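Lin1909 protein (PDB 3FIJ) is of unknown function but probably acts as a class I glutamine amidotransferase-like hydrolase, perhaps cleaving gamma-glutamyl-gamma-aminobutyrate, and binds manganese. Local coordinates at residues Q71-Q76 and I114-Q119; A103-G108 and N207-Y212; Q142-V147 and N175-Q180. All coordinates share one frame; numbering follows the deposited sequence.

Interaction 1: residues Q71-Q76 and I114-Q119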
ATOM      1  N   GLN A  71     -18.363 -16.064   4.400  1.00 20.16           N
ATOM      2  CA  GLN A  71     -19.269 -14.931   4.301  1.00 21.40           C
ATOM      3  C   GLN A  71     -20.651 -15.154   4.893  1.00 19.75           C
ATOM      4  O   GLN A  71     -21.052 -16.284   5.180  1.00 18.84           O
ATOM      5  CB  GLN A  71     -19.421 -14.545   2.833  1.00 23.67           C
ATOM      6  CG  GLN A  71     -18.139 -14.049   2.208  1.00 25.70           C
ATOM      7  CD  GLN A  71     -18.256 -13.909   0.716  1.00 28.04           C
ATOM      8  OE1 GLN A  71     -17.469 -13.201   0.087  1.00 27.31           O
ATOM      9  NE2 GLN A  71     -19.236 -14.596   0.131  1.00 27.51           N
ATOM     10  N   ASP A  72     -21.376 -14.055   5.067  1.00 19.28           N
ATOM     11  CA  ASP A  72     -22.736 -14.105   5.581  1.00 19.46           C
ATOM     12  C   ASP A  72     -23.581 -14.900   4.588  1.00 18.47           C
ATOM     13  O   ASP A  72     -23.281 -14.935   3.401  1.00 18.52           O
ATOM     14  CB  ASP A  72     -23.310 -12.692   5.715  1.00 17.77           C
ATOM     15  CG  ASP A  72     -22.468 -11.805   6.605  1.00 17.41           C
ATOM     16  OD1 ASP A  72     -21.745 -12.348   7.467  1.00 15.26           O
ATOM     17  OD2 ASP A  72     -22.535 -10.567   6.448  1.00 15.48           O
ATOM     18  N   ILE A  73     -24.631 -15.536   5.085  1.00 17.05           N
ATOM     19  CA  ILE A  73     -25.524 -16.315   4.250  1.00 18.58           C
ATOM     20  C   ILE A  73     -26.482 -15.362   3.544  1.00 19.85           C
ATOM     21  O   ILE A  73     -26.947 -14.390   4.148  1.00 17.14           O
ATOM     22  CB  ILE A  73     -26.313 -17.305   5.115  1.00 20.09           C
ATOM     23  CG1 ILE A  73     -25.351 -18.377   5.643  1.00 19.83           C
ATOM     24  CG2 ILE A  73     -27.463 -17.896   4.316  1.00 18.40           C
ATOM     25  CD1 ILE A  73     -25.609 -18.783   7.069  1.00 21.19           C
ATOM     26  N   THR A  74     -26.780 -15.634   2.273  1.00 20.79           N
ATOM     27  CA  THR A  74     -27.663 -14.744   1.533  1.00 22.10           C
ATOM     28  C   THR A  74     -28.966 -14.651   2.307  1.00 20.32           C
ATOM     29  O   THR A  74     -29.564 -15.668   2.669  1.00 17.65           O
ATOM     30  CB  THR A  74     -27.924 -15.237   0.086  1.00 24.23           C
ATOM     31  OG1 THR A  74     -29.034 -16.136   0.074  1.00 28.18           O
ATOM     32  CG2 THR A  74     -26.697 -15.939  -0.460  1.00 21.16           C
ATOM     33  N   PRO A  75     -29.408 -13.418   2.588  1.00 19.34           N
ATOM     34  CA  PRO A  75     -30.639 -13.162   3.340  1.00 19.73           C
ATOM     35  C   PRO A  75     -31.898 -13.773   2.733  1.00 20.67           C
ATOM     36  O   PRO A  75     -32.780 -14.246   3.451  1.00 20.23           O
ATOM     37  CB  PRO A  75     -30.678 -11.630   3.429  1.00 18.71           C
ATOM     38  CG  PRO A  75     -29.936 -11.181   2.202  1.00 17.54           C
ATOM     39  CD  PRO A  75     -28.798 -12.162   2.107  1.00 19.49           C
ATOM     40  N   GLN A  76     -31.963 -13.768   1.410  1.00 22.47           N
ATOM     41  CA  GLN A  76     -33.097 -14.321   0.678  1.00 23.74           C
ATOM     42  C   GLN A  76     -33.400 -15.740   1.162  1.00 25.15           C
ATOM     43  O   GLN A  76     -34.560 -16.162   1.181  1.00 24.41           O
ATOM     44  CB  GLN A  76     -32.755 -14.340  -0.806  1.00 26.94           C
ATOM     45  CG  GLN A  76     -31.923 -13.132  -1.240  1.00 30.26           C
ATOM     46  CD  GLN A  76     -32.759 -11.887  -1.330  1.00 31.21           C
ATOM     47  OE1 GLN A  76     -33.879 -11.859  -0.829  1.00 33.71           O
ATOM     48  NE2 GLN A  76     -32.230 -10.850  -1.967  1.00 30.97           N
ATOM     49  N   ILE A 114     -18.833 -24.843  11.832  1.00 11.80           N
ATOM     50  CA  ILE A 114     -18.098 -23.780  12.495  1.00 10.82           C
ATOM     51  C   ILE A 114     -18.456 -22.378  11.977  1.00 12.34           C
ATOM     52  O   ILE A 114     -18.529 -22.152  10.762  1.00 12.32           O
ATOM     53  CB  ILE A 114     -16.566 -24.027  12.347  1.00  9.04           C
ATOM     54  CG1 ILE A 114     -16.148 -25.210  13.238  1.00 11.95           C
ATOM     55  CG2 ILE A 114     -15.787 -22.766  12.696  1.00  6.78           C
ATOM     56  CD1 ILE A 114     -14.699 -25.668  13.053  1.00 12.93           C
ATOM     57  N   CYS A 115     -18.665 -21.446  12.909  1.00 12.49           N
ATOM     58  CA  CYS A 115     -18.997 -20.053  12.598  1.00 12.74           C
ATOM     59  C   CYS A 115     -20.149 -20.001  11.598  1.00 11.65           C
ATOM     60  O   CYS A 115     -21.260 -20.414  11.904  1.00 12.52           O
ATOM     61  CB  CYS A 115     -17.765 -19.330  12.029  1.00 11.89           C
ATOM     62  SG  CYS A 115     -17.873 -17.525  12.084  1.00 14.27           S
ATOM     63  N   ARG A 116     -19.879 -19.482  10.411  1.00 12.63           N
ATOM     64  CA  ARG A 116     -20.873 -19.410   9.345  1.00 14.96           C
ATOM     65  C   ARG A 116     -21.617 -20.744   9.232  1.00 16.30           C
ATOM     66  O   ARG A 116     -22.848 -20.789   9.112  1.00 16.31           O
ATOM     67  CB  ARG A 116     -20.164 -19.107   8.028  1.00 15.29           C
ATOM     68  CG  ARG A 116     -20.955 -19.498   6.807  1.00 17.78           C
ATOM     69  CD  ARG A 116     -20.051 -19.625   5.595  1.00 18.26           C
ATOM     70  NE  ARG A 116     -20.737 -20.372   4.552  1.00 21.99           N
ATOM     71  CZ  ARG A 116     -21.687 -19.866   3.778  1.00 19.54           C
ATOM     72  NH1 ARG A 116     -22.050 -18.599   3.924  1.00 16.73           N
ATOM     73  NH2 ARG A 116     -22.295 -20.640   2.888  1.00 20.13           N
ATOM     74  N   GLY A 117     -20.851 -21.828   9.282  1.00 15.47           N
ATOM     75  CA  GLY A 117     -21.414 -23.162   9.185  1.00 15.77           C
ATOM     76  C   GLY A 117     -22.613 -23.446  10.068  1.00 15.36           C
ATOM     77  O   GLY A 117     -23.609 -23.992   9.595  1.00 17.09           O
HETATM   78  N   MSE A 118     -22.518 -23.095  11.345  1.00 14.03           N
HETATM   79  CA  MSE A 118     -23.605 -23.303  12.296  1.00 13.99           C
HETATM   80  C   MSE A 118     -24.815 -22.451  11.897  1.00 15.71           C
HETATM   81  O   MSE A 118     -25.964 -22.816  12.138  1.00 13.50           O
HETATM   82  CB  MSE A 118     -23.141 -22.920  13.707  1.00 14.34           C
HETATM   83  CG  MSE A 118     -24.186 -23.110  14.801  1.00 15.21           C
HETATM   84 SE   MSE A 118     -23.689 -22.197  16.464  1.00 24.39          SE
HETATM   85  CE  MSE A 118     -24.330 -20.400  15.996  1.00 16.59           C
ATOM     86  N   GLN A 119     -24.548 -21.298  11.297  1.00 16.71           N
ATOM     87  CA  GLN A 119     -25.631 -20.432  10.873  1.00 17.54           C
ATOM     88  C   GLN A 119     -26.248 -20.951   9.579  1.00 17.98           C
ATOM     89  O   GLN A 119     -27.443 -20.758   9.328  1.00 18.47           O
ATOM     90  CB  GLN A 119     -25.130 -19.001  10.692  1.00 14.62           C
ATOM     91  CG  GLN A 119     -24.674 -18.387  11.997  1.00 17.37           C
ATOM     92  CD  GLN A 119     -24.348 -16.923  11.871  1.00 15.52           C
ATOM     93  OE1 GLN A 119     -23.950 -16.280  12.844  1.00 15.15           O
ATOM     94  NE2 GLN A 119     -24.511 -16.382  10.670  1.00 17.23           N
TER

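Interaction 2: residues A103-G108 and N207-Y212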
ATOM      1  N   ALA A 103     -28.193 -33.840   2.251  1.00 22.31           N
ATOM      2  CA  ALA A 103     -27.695 -35.124   1.775  1.00 21.71           C
ATOM      3  C   ALA A 103     -26.967 -35.854   2.903  1.00 21.46           C
ATOM      4  O   ALA A 103     -27.038 -37.077   2.999  1.00 21.19           O
ATOM      5  CB  ALA A 103     -26.755 -34.921   0.581  1.00 20.79           C
ATOM      6  N   ALA A 104     -26.268 -35.098   3.752  1.00 21.49           N
ATOM      7  CA  ALA A 104     -25.528 -35.659   4.884  1.00 21.53           C
ATOM      8  C   ALA A 104     -26.498 -36.186   5.938  1.00 22.67           C
ATOM      9  O   ALA A 104     -26.274 -37.226   6.552  1.00 23.54           O
ATOM     10  CB  ALA A 104     -24.620 -34.592   5.498  1.00 19.59           C
ATOM     11  N   LEU A 105     -27.575 -35.446   6.157  1.00 24.73           N
ATOM     12  CA  LEU A 105     -28.587 -35.857   7.111  1.00 25.54           C
ATOM     13  C   LEU A 105     -29.232 -37.138   6.594  1.00 27.04           C
ATOM     14  O   LEU A 105     -29.398 -38.105   7.338  1.00 25.54           O
ATOM     15  CB  LEU A 105     -29.639 -34.750   7.271  1.00 21.43           C
ATOM     16  CG  LEU A 105     -29.187 -33.603   8.180  1.00 20.15           C
ATOM     17  CD1 LEU A 105     -30.172 -32.450   8.101  1.00 18.01           C
ATOM     18  CD2 LEU A 105     -29.064 -34.120   9.611  1.00 16.23           C
ATOM     19  N   ASP A 106     -29.568 -37.145   5.305  1.00 27.93           N
ATOM     20  CA  ASP A 106     -30.197 -38.314   4.704  1.00 30.48           C
ATOM     21  C   ASP A 106     -29.328 -39.570   4.832  1.00 29.93           C
ATOM     22  O   ASP A 106     -29.838 -40.695   4.839  1.00 30.07           O
ATOM     23  CB  ASP A 106     -30.508 -38.050   3.226  1.00 34.20           C
ATOM     24  CG  ASP A 106     -31.312 -39.180   2.594  1.00 39.62           C
ATOM     25  OD1 ASP A 106     -31.550 -39.135   1.364  1.00 42.40           O
ATOM     26  OD2 ASP A 106     -31.712 -40.115   3.330  1.00 41.17           O
ATOM     27  N   ALA A 107     -28.017 -39.377   4.936  1.00 28.68           N
ATOM     28  CA  ALA A 107     -27.090 -40.497   5.058  1.00 27.67           C
ATOM     29  C   ALA A 107     -26.738 -40.796   6.513  1.00 27.16           C
ATOM     30  O   ALA A 107     -26.034 -41.764   6.800  1.00 26.85           O
ATOM     31  CB  ALA A 107     -25.825 -40.206   4.263  1.00 28.22           C
ATOM     32  N   GLY A 108     -27.226 -39.954   7.424  1.00 26.96           N
ATOM     33  CA  GLY A 108     -26.961 -40.145   8.839  1.00 25.44           C
ATOM     34  C   GLY A 108     -25.511 -39.944   9.247  1.00 25.64           C
ATOM     35  O   GLY A 108     -25.108 -40.327  10.346  1.00 26.22           O
ATOM     36  N   ASN A 207     -32.890 -35.917  18.198  1.00 46.13           N
ATOM     37  CA  ASN A 207     -33.702 -36.793  17.362  1.00 47.54           C
ATOM     38  C   ASN A 207     -33.278 -36.636  15.897  1.00 46.91           C
ATOM     39  O   ASN A 207     -33.985 -37.071  14.985  1.00 48.12           O
ATOM     40  CB  ASN A 207     -35.195 -36.469  17.517  1.00 50.75           C
ATOM     41  CG  ASN A 207     -36.096 -37.607  17.054  1.00 53.41           C
ATOM     42  OD1 ASN A 207     -36.017 -38.064  15.909  1.00 54.67           O
ATOM     43  ND2 ASN A 207     -36.965 -38.068  17.947  1.00 56.31           N
ATOM     44  N   LEU A 208     -32.125 -36.006  15.668  1.00 44.19           N
ATOM     45  CA  LEU A 208     -31.636 -35.837  14.303  1.00 40.92           C
ATOM     46  C   LEU A 208     -31.024 -37.146  13.822  1.00 38.84           C
ATOM     47  O   LEU A 208     -30.432 -37.889  14.601  1.00 39.38           O
ATOM     48  CB  LEU A 208     -30.579 -34.733  14.223  1.00 40.26           C
ATOM     49  CG  LEU A 208     -31.011 -33.274  14.354  1.00 39.66           C
ATOM     50  CD1 LEU A 208     -29.854 -32.389  13.916  1.00 37.11           C
ATOM     51  CD2 LEU A 208     -32.234 -33.001  13.490  1.00 38.00           C
ATOM     52  N   PRO A 209     -31.160 -37.448  12.523  1.00 37.16           N
ATOM     53  CA  PRO A 209     -30.593 -38.690  11.998  1.00 34.31           C
ATOM     54  C   PRO A 209     -29.067 -38.668  12.003  1.00 32.94           C
ATOM     55  O   PRO A 209     -28.427 -39.683  11.725  1.00 32.70           O
ATOM     56  CB  PRO A 209     -31.173 -38.757  10.589  1.00 34.76           C
ATOM     57  CG  PRO A 209     -31.257 -37.318  10.205  1.00 35.68           C
ATOM     58  CD  PRO A 209     -31.819 -36.676  11.454  1.00 35.31           C
ATOM     59  N   SER A 210     -28.488 -37.507  12.321  1.00 29.49           N
ATOM     60  CA  SER A 210     -27.033 -37.358  12.356  1.00 26.34           C
ATOM     61  C   SER A 210     -26.528 -36.718  13.642  1.00 23.76           C
ATOM     62  O   SER A 210     -27.209 -35.902  14.254  1.00 23.74           O
ATOM     63  CB  SER A 210     -26.542 -36.491  11.185  1.00 26.23           C
ATOM     64  OG  SER A 210     -26.829 -37.064   9.924  1.00 28.36           O
ATOM     65  N   TRP A 211     -25.321 -37.104  14.041  1.00 22.47           N
ATOM     66  CA  TRP A 211     -24.663 -36.525  15.205  1.00 20.66           C
ATOM     67  C   TRP A 211     -24.364 -35.104  14.717  1.00 20.11           C
ATOM     68  O   TRP A 211     -23.979 -34.912  13.561  1.00 19.40           O
ATOM     69  CB  TRP A 211     -23.357 -37.273  15.473  1.00 19.69           C
ATOM     70  CG  TRP A 211     -22.515 -36.719  16.589  1.00 18.01           C
ATOM     71  CD1 TRP A 211     -22.490 -37.147  17.885  1.00 17.06           C
ATOM     72  CD2 TRP A 211     -21.552 -35.665  16.488  1.00 18.67           C
ATOM     73  NE1 TRP A 211     -21.557 -36.431  18.601  1.00 17.60           N
ATOM     74  CE2 TRP A 211     -20.966 -35.525  17.768  1.00 18.00           C
ATOM     75  CE3 TRP A 211     -21.114 -34.850  15.444  1.00 18.82           C
ATOM     76  CZ2 TRP A 211     -19.977 -34.573  18.028  1.00 16.80           C
ATOM     77  CZ3 TRP A 211     -20.130 -33.906  15.702  1.00 17.49           C
ATOM     78  CH2 TRP A 211     -19.566 -33.781  16.985  1.00 17.96           C
ATOM     79  N   TYR A 212     -24.543 -34.106  15.569  1.00 18.94           N
ATOM     80  CA  TYR A 212     -24.303 -32.745  15.126  1.00 18.84           C
ATOM     81  C   TYR A 212     -23.867 -31.795  16.222  1.00 19.50           C
ATOM     82  O   TYR A 212     -24.451 -31.763  17.309  1.00 19.23           O
ATOM     83  CB  TYR A 212     -25.566 -32.171  14.463  1.00 19.19           C
ATOM     84  CG  TYR A 212     -25.463 -30.694  14.148  1.00 20.80           C
ATOM     85  CD1 TYR A 212     -24.644 -30.243  13.115  1.00 21.24           C
ATOM     86  CD2 TYR A 212     -26.149 -29.740  14.910  1.00 20.86           C
ATOM     87  CE1 TYR A 212     -24.506 -28.887  12.843  1.00 19.65           C
ATOM     88  CE2 TYR A 212     -26.017 -28.370  14.644  1.00 17.43           C
ATOM     89  CZ  TYR A 212     -25.190 -27.956  13.607  1.00 20.17           C
ATOM     90  OH  TYR A 212     -25.031 -26.618  13.312  1.00 19.30           O
TER
HETATM   91  O   HOH W   1     -23.683 -39.584  12.727  1.00 20.15           O

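Interaction 3: residues Q142-V147 and N175-Q180. With MN (manganese (II) ion), chain I.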
ATOM      1  N   GLN A 142     -18.654  -7.907  22.420  1.00 15.98           N
ATOM      2  CA  GLN A 142     -17.906  -7.885  21.173  1.00 16.85           C
ATOM      3  C   GLN A 142     -17.825  -9.298  20.627  1.00 16.55           C
ATOM      4  O   GLN A 142     -17.465 -10.231  21.354  1.00 15.62           O
ATOM      5  CB  GLN A 142     -16.483  -7.371  21.381  1.00 18.67           C
ATOM      6  CG  GLN A 142     -15.761  -7.139  20.058  1.00 22.08           C
ATOM      7  CD  GLN A 142     -14.373  -6.576  20.230  1.00 24.70           C
ATOM      8  OE1 GLN A 142     -13.431  -7.302  20.566  1.00 29.26           O
ATOM      9  NE2 GLN A 142     -14.234  -5.277  20.012  1.00 20.27           N
ATOM     10  N   HIS A 143     -18.160  -9.462  19.352  1.00 16.03           N
ATOM     11  CA  HIS A 143     -18.085 -10.782  18.742  1.00 16.31           C
ATOM     12  C   HIS A 143     -17.107 -10.821  17.576  1.00 15.76           C
ATOM     13  O   HIS A 143     -16.885 -11.869  16.972  1.00 15.04           O
ATOM     14  CB  HIS A 143     -19.484 -11.260  18.348  1.00 16.42           C
ATOM     15  CG  HIS A 143     -20.272 -11.777  19.514  1.00 17.04           C
ATOM     16  ND1 HIS A 143     -20.201 -13.086  19.939  1.00 17.00           N
ATOM     17  CD2 HIS A 143     -21.064 -11.134  20.407  1.00 13.59           C
ATOM     18  CE1 HIS A 143     -20.913 -13.231  21.043  1.00 16.62           C
ATOM     19  NE2 HIS A 143     -21.445 -12.060  21.347  1.00 17.92           N
ATOM     20  N   LEU A 144     -16.534  -9.663  17.262  1.00 15.32           N
ATOM     21  CA  LEU A 144     -15.502  -9.575  16.234  1.00 17.66           C
ATOM     22  C   LEU A 144     -14.304  -9.137  17.065  1.00 17.99           C
ATOM     23  O   LEU A 144     -13.988  -7.954  17.144  1.00 19.18           O
ATOM     24  CB  LEU A 144     -15.830  -8.516  15.178  1.00 18.20           C
ATOM     25  CG  LEU A 144     -14.763  -8.425  14.076  1.00 19.71           C
ATOM     26  CD1 LEU A 144     -14.501  -9.812  13.490  1.00 18.51           C
ATOM     27  CD2 LEU A 144     -15.220  -7.457  12.985  1.00 19.11           C
ATOM     28  N   GLN A 145     -13.668 -10.108  17.712  1.00 18.75           N
ATOM     29  CA  GLN A 145     -12.542  -9.850  18.596  1.00 19.23           C
ATOM     30  C   GLN A 145     -11.324  -9.269  17.896  1.00 20.13           C
ATOM     31  O   GLN A 145     -11.045  -9.585  16.743  1.00 22.33           O
ATOM     32  CB  GLN A 145     -12.150 -11.139  19.325  1.00 15.53           C
ATOM     33  CG  GLN A 145     -11.456 -12.170  18.457  1.00 14.50           C
ATOM     34  CD  GLN A 145     -11.152 -13.462  19.207  1.00 15.20           C
ATOM     35  OE1 GLN A 145     -12.049 -14.105  19.752  1.00 13.33           O
ATOM     36  NE2 GLN A 145      -9.881 -13.848  19.232  1.00 15.76           N
ATOM     37  N   ARG A 146     -10.606  -8.412  18.607  1.00 22.03           N
ATOM     38  CA  ARG A 146      -9.402  -7.792  18.079  1.00 23.70           C
ATOM     39  C   ARG A 146      -8.213  -8.556  18.642  1.00 23.25           C
ATOM     40  O   ARG A 146      -7.113  -8.496  18.096  1.00 23.11           O
ATOM     41  CB  ARG A 146      -9.340  -6.309  18.468  1.00 26.93           C
ATOM     42  CG  ARG A 146     -10.417  -5.458  17.804  1.00 34.06           C
ATOM     43  CD  ARG A 146     -10.486  -5.771  16.314  1.00 41.55           C
ATOM     44  NE  ARG A 146     -11.574  -5.078  15.620  1.00 49.07           N
ATOM     45  CZ  ARG A 146     -12.008  -5.398  14.398  1.00 50.79           C
ATOM     46  NH1 ARG A 146     -11.446  -6.405  13.732  1.00 50.57           N
ATOM     47  NH2 ARG A 146     -13.002  -4.711  13.840  1.00 51.13           N
ATOM     48  N   VAL A 147      -8.447  -9.267  19.745  1.00 21.72           N
ATOM     49  CA  VAL A 147      -7.423 -10.099  20.365  1.00 20.73           C
ATOM     50  C   VAL A 147      -7.074 -11.009  19.215  1.00 21.90           C
ATOM     51  O   VAL A 147      -7.935 -11.272  18.371  1.00 20.20           O
ATOM     52  CB  VAL A 147      -8.011 -10.985  21.461  1.00 21.17           C
ATOM     53  CG1 VAL A 147      -6.905 -11.529  22.351  1.00 19.93           C
ATOM     54  CG2 VAL A 147      -9.037 -10.216  22.237  1.00 19.66           C
ATOM     55  N   ASN A 175     -13.055 -18.047  21.168  1.00 15.34           N
ATOM     56  CA  ASN A 175     -12.842 -16.898  20.282  1.00 14.46           C
ATOM     57  C   ASN A 175     -14.109 -16.466  19.538  1.00 14.33           C
ATOM     58  O   ASN A 175     -15.146 -17.120  19.647  1.00 12.86           O
ATOM     59  CB  ASN A 175     -11.689 -17.150  19.297  1.00 12.30           C
ATOM     60  CG  ASN A 175     -11.898 -18.373  18.418  1.00 11.99           C
ATOM     61  OD1 ASN A 175     -12.906 -19.075  18.510  1.00 12.36           O
ATOM     62  ND2 ASN A 175     -10.926 -18.631  17.552  1.00  9.48           N
ATOM     63  N   SER A 176     -14.027 -15.360  18.799  1.00 11.90           N
ATOM     64  CA  SER A 176     -15.198 -14.848  18.095  1.00 12.98           C
ATOM     65  C   SER A 176     -14.811 -13.974  16.896  1.00 11.52           C
ATOM     66  O   SER A 176     -14.084 -12.992  17.040  1.00 10.49           O
ATOM     67  CB  SER A 176     -16.062 -14.055  19.088  1.00 11.14           C
ATOM     68  OG  SER A 176     -17.360 -13.805  18.590  1.00 13.61           O
ATOM     69  N   LEU A 177     -15.298 -14.350  15.716  1.00 12.28           N
ATOM     70  CA  LEU A 177     -15.016 -13.623  14.477  1.00 12.86           C
ATOM     71  C   LEU A 177     -16.284 -13.519  13.636  1.00 13.93           C
ATOM     72  O   LEU A 177     -16.293 -13.913  12.469  1.00 16.30           O
ATOM     73  CB  LEU A 177     -13.946 -14.350  13.652  1.00 11.53           C
ATOM     74  CG  LEU A 177     -12.495 -14.336  14.128  1.00 16.40           C
ATOM     75  CD1 LEU A 177     -12.064 -12.898  14.395  1.00 15.90           C
ATOM     76  CD2 LEU A 177     -12.348 -15.154  15.386  1.00 18.62           C
ATOM     77  N   HIS A 178     -17.350 -12.981  14.212  1.00 12.74           N
ATOM     78  CA  HIS A 178     -18.597 -12.869  13.478  1.00 12.34           C
ATOM     79  C   HIS A 178     -19.386 -11.613  13.821  1.00 12.23           C
ATOM     80  O   HIS A 178     -19.190 -11.008  14.880  1.00  9.43           O
ATOM     81  CB  HIS A 178     -19.450 -14.123  13.719  1.00 10.59           C
ATOM     82  CG  HIS A 178     -19.803 -14.357  15.160  1.00 14.17           C
ATOM     83  ND1 HIS A 178     -20.979 -13.906  15.723  1.00 14.81           N
ATOM     84  CD2 HIS A 178     -19.125 -14.981  16.151  1.00 14.14           C
ATOM     85  CE1 HIS A 178     -21.009 -14.244  17.002  1.00 15.20           C
ATOM     86  NE2 HIS A 178     -19.899 -14.897  17.289  1.00 16.32           N
ATOM     87  N   HIS A 179     -20.250 -11.202  12.896  1.00 12.31           N
ATOM     88  CA  HIS A 179     -21.077 -10.030  13.119  1.00 13.13           C
ATOM     89  C   HIS A 179     -22.552 -10.389  12.930  1.00 13.76           C
ATOM     90  O   HIS A 179     -23.424  -9.522  13.021  1.00 14.74           O
ATOM     91  CB  HIS A 179     -20.663  -8.864  12.202  1.00  9.62           C
ATOM     92  CG  HIS A 179     -21.276  -8.910  10.837  1.00 13.46           C
ATOM     93  ND1 HIS A 179     -20.909  -9.830   9.883  1.00 11.83           N
ATOM     94  CD2 HIS A 179     -22.254  -8.155  10.278  1.00 12.92           C
ATOM     95  CE1 HIS A 179     -21.634  -9.646   8.793  1.00 11.76           C
ATOM     96  NE2 HIS A 179     -22.457  -8.637   9.009  1.00 14.94           N
ATOM     97  N   GLN A 180     -22.829 -11.669  12.680  1.00 13.09           N
ATOM     98  CA  GLN A 180     -24.213 -12.124  12.527  1.00 14.42           C
ATOM     99  C   GLN A 180     -24.503 -13.170  13.600  1.00 15.36           C
ATOM    100  O   GLN A 180     -23.577 -13.790  14.133  1.00 15.45           O
ATOM    101  CB  GLN A 180     -24.451 -12.730  11.141  1.00 17.17           C
ATOM    102  CG  GLN A 180     -24.214 -11.784   9.974  1.00 16.85           C
ATOM    103  CD  GLN A 180     -25.026 -12.170   8.750  1.00 19.39           C
ATOM    104  OE1 GLN A 180     -25.139 -13.348   8.417  1.00 21.29           O
ATOM    105  NE2 GLN A 180     -25.588 -11.178   8.069  1.00 16.71           N
TER
HETATM  106 MN    MN I 300     -19.095 -14.884  19.485  1.00 15.60          MN
HETATM  107  O   HOH W   2     -17.850 -16.679  18.886  1.00 13.41           O

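Interaction 1: residues Q71-Q76 and I114-Q119
Arg116 reaches from the first turn of its helix to the loop 71-76 and gives one hydrogen bond, NH1 to Gln71 O at 2.8 Å. The carbonyl oxygen lies at the edge of the guanidinium, close to its plane, whereas the donor stands above the carbonyl plane; with an N-H...O angle of 148° the bond is somewhat bent. The side chain gets there by leaving the helix with CG anti to the backbone N (chi1 159°) and running extended as far as NE, so that its methylenes also pass along Gln71 O, CD at 3.5 Å. An arginine suits this place because it has the length to span the gap and further N-H groups to spare: NH2 forms salt bridges with Asp94 and Glu97, which hold the rotation of the guanidinium and probably offset its charge. Ile73 crosses the arginine obliquely. Its CG1 lies 3.7 Å from Arg116 NH1, and CD1 runs on to the helix backbone, 3.4 Å from Gln119 C and 3.7 Å from Gln119 CB. This branched, wholly apolar residue thus packs against both the arginine and the backbone and CB of Gln119. The CB of Asp72 points away from 114-119, and its OD2 accepts a hydrogen bond from Gly87 N. Cys115 is the N-cap of the helix, with positive phi (50°), a strained turn matching the nucleophile elbow of class I glutamine amidotransferases; together with His218 and Glu220 it probably forms the catalytic triad. The elbow follows the central strand 111-114, and helix 91-106 and strand 129-130 close round Ile73, through Asp94 and Leu129.

Interaction 2: residues A103-G108 and N207-Y212
Ser210 points its CB at the end of helix 91-106, and its hydroxyl, anti to the carbonyl carbon and beside the backbone N (chi1 -62°), is laid against the last turn. OG sits 3.2 Å from Gly108 C and 3.5 Å from Leu105 CA without a hydrogen bond to either segment; its polar partner is Lys109 O, the next carbonyl along the chain. A small hydroxyl-bearing residue fits here, since it can press on the helix backbone while its oxygen is satisfied. Leu105 adopts a common leucine conformation, CG anti to the carbonyl carbon (chi1 -79°), which brings CD2 over to Ser210 and Pro209. This branch does the touching, 3.7 Å from Ser210 OG and 3.9 Å from Pro209 CG. The helix finishes in a Schellman motif in which Gly108 takes positive phi (67°), a conformation most easily adopted by glycine, and Gly108 N bonds back to Leu105 O. This turn leads into strand 111-114, while 207-212 leads into the adjacent, parallel strand 212-215 of the central sheet. The rigid ring of Pro209, with CG puckered endo, lies over the same carbonyl, CG 3.5 Å from Leu105 O. The carbonyl oxygen of the same residue, Pro209 O, meets Gly108 CA at 3.3 Å in a CA-H...O contact. Beyond it, a water donates to Gly108 O and accepts from Trp211 N, while the indole of Trp211 turns from the helix end toward Ala235 and Glu239 of helix 227-241.

Interaction 3: residues Q142-V147 and N175-Q180
Three side chains of these two loops grip one manganese ion: His143 through ND1 and Ser176 through OG, each at 2.2 Å, and His178 through NE2 at 2.3 Å. A water, His154 and Glu201 make up six ligands, and the water donates its own hydrogen bond to Asn175 O. The serine hydroxyl also donates to His143 O, 2.6 Å from Ser176 OG, in the carbonyl plane on a lone pair. That carbonyl takes a second bond, from His178 N, nearly straight at 171°, with the donor above the plane. Thus one buried oxygen orients two ligands. The other ring nitrogen of His143, NE2, is satisfied too, its polar partner being Asp197. In His178, ND1 donates to Gln180 O and so fixes the ring's rotation. The two imidazoles lie side by side, their planes 47° apart, with His143 CB over the face of the His178 ring. Farther along, Gln145 N donates to Ser176 O at 3.0 Å, and the glutamine amide serves several partners: OE1 accepts from Ser176 N, a short 2.5 Å, and from Ser153 OG, while NE2 donates to Leu151 O. Glutamine suits this place by offering both a donor and an acceptor. Leu144 and Leu177 form a single beta bridge, their CD1 atoms meeting 4.0 Å apart as the side chains cross. The contact joins the connection between strands 129-130 and 154-158 to that between 172-174 and 181-182, with Glu201 supplied by strand 200-205 and His154 by strand 154-158.

How the interactions relate
Interactions 1 and 2 both build on the central sheet and helix 91-106: interaction 1 meets that helix near its start, at Asp94 and Glu97, and interaction 2 at its end. They touch where Tyr212 OH packs on Met118 CA. Interaction 1 is buried and combines a charged group with apolar packing; interaction 2, only partly buried and away from the metal, relies on van der Waals contact and one water bridge. Interaction 3, likewise buried, is polar and metal-centred, and joins irregular loops. It touches interaction 1 at Asp72 with His179 and at Cys115 SG with Leu177 O, so the manganese site borders the probable active site, whereas interaction 2 lies across the chain's centre from interaction 3.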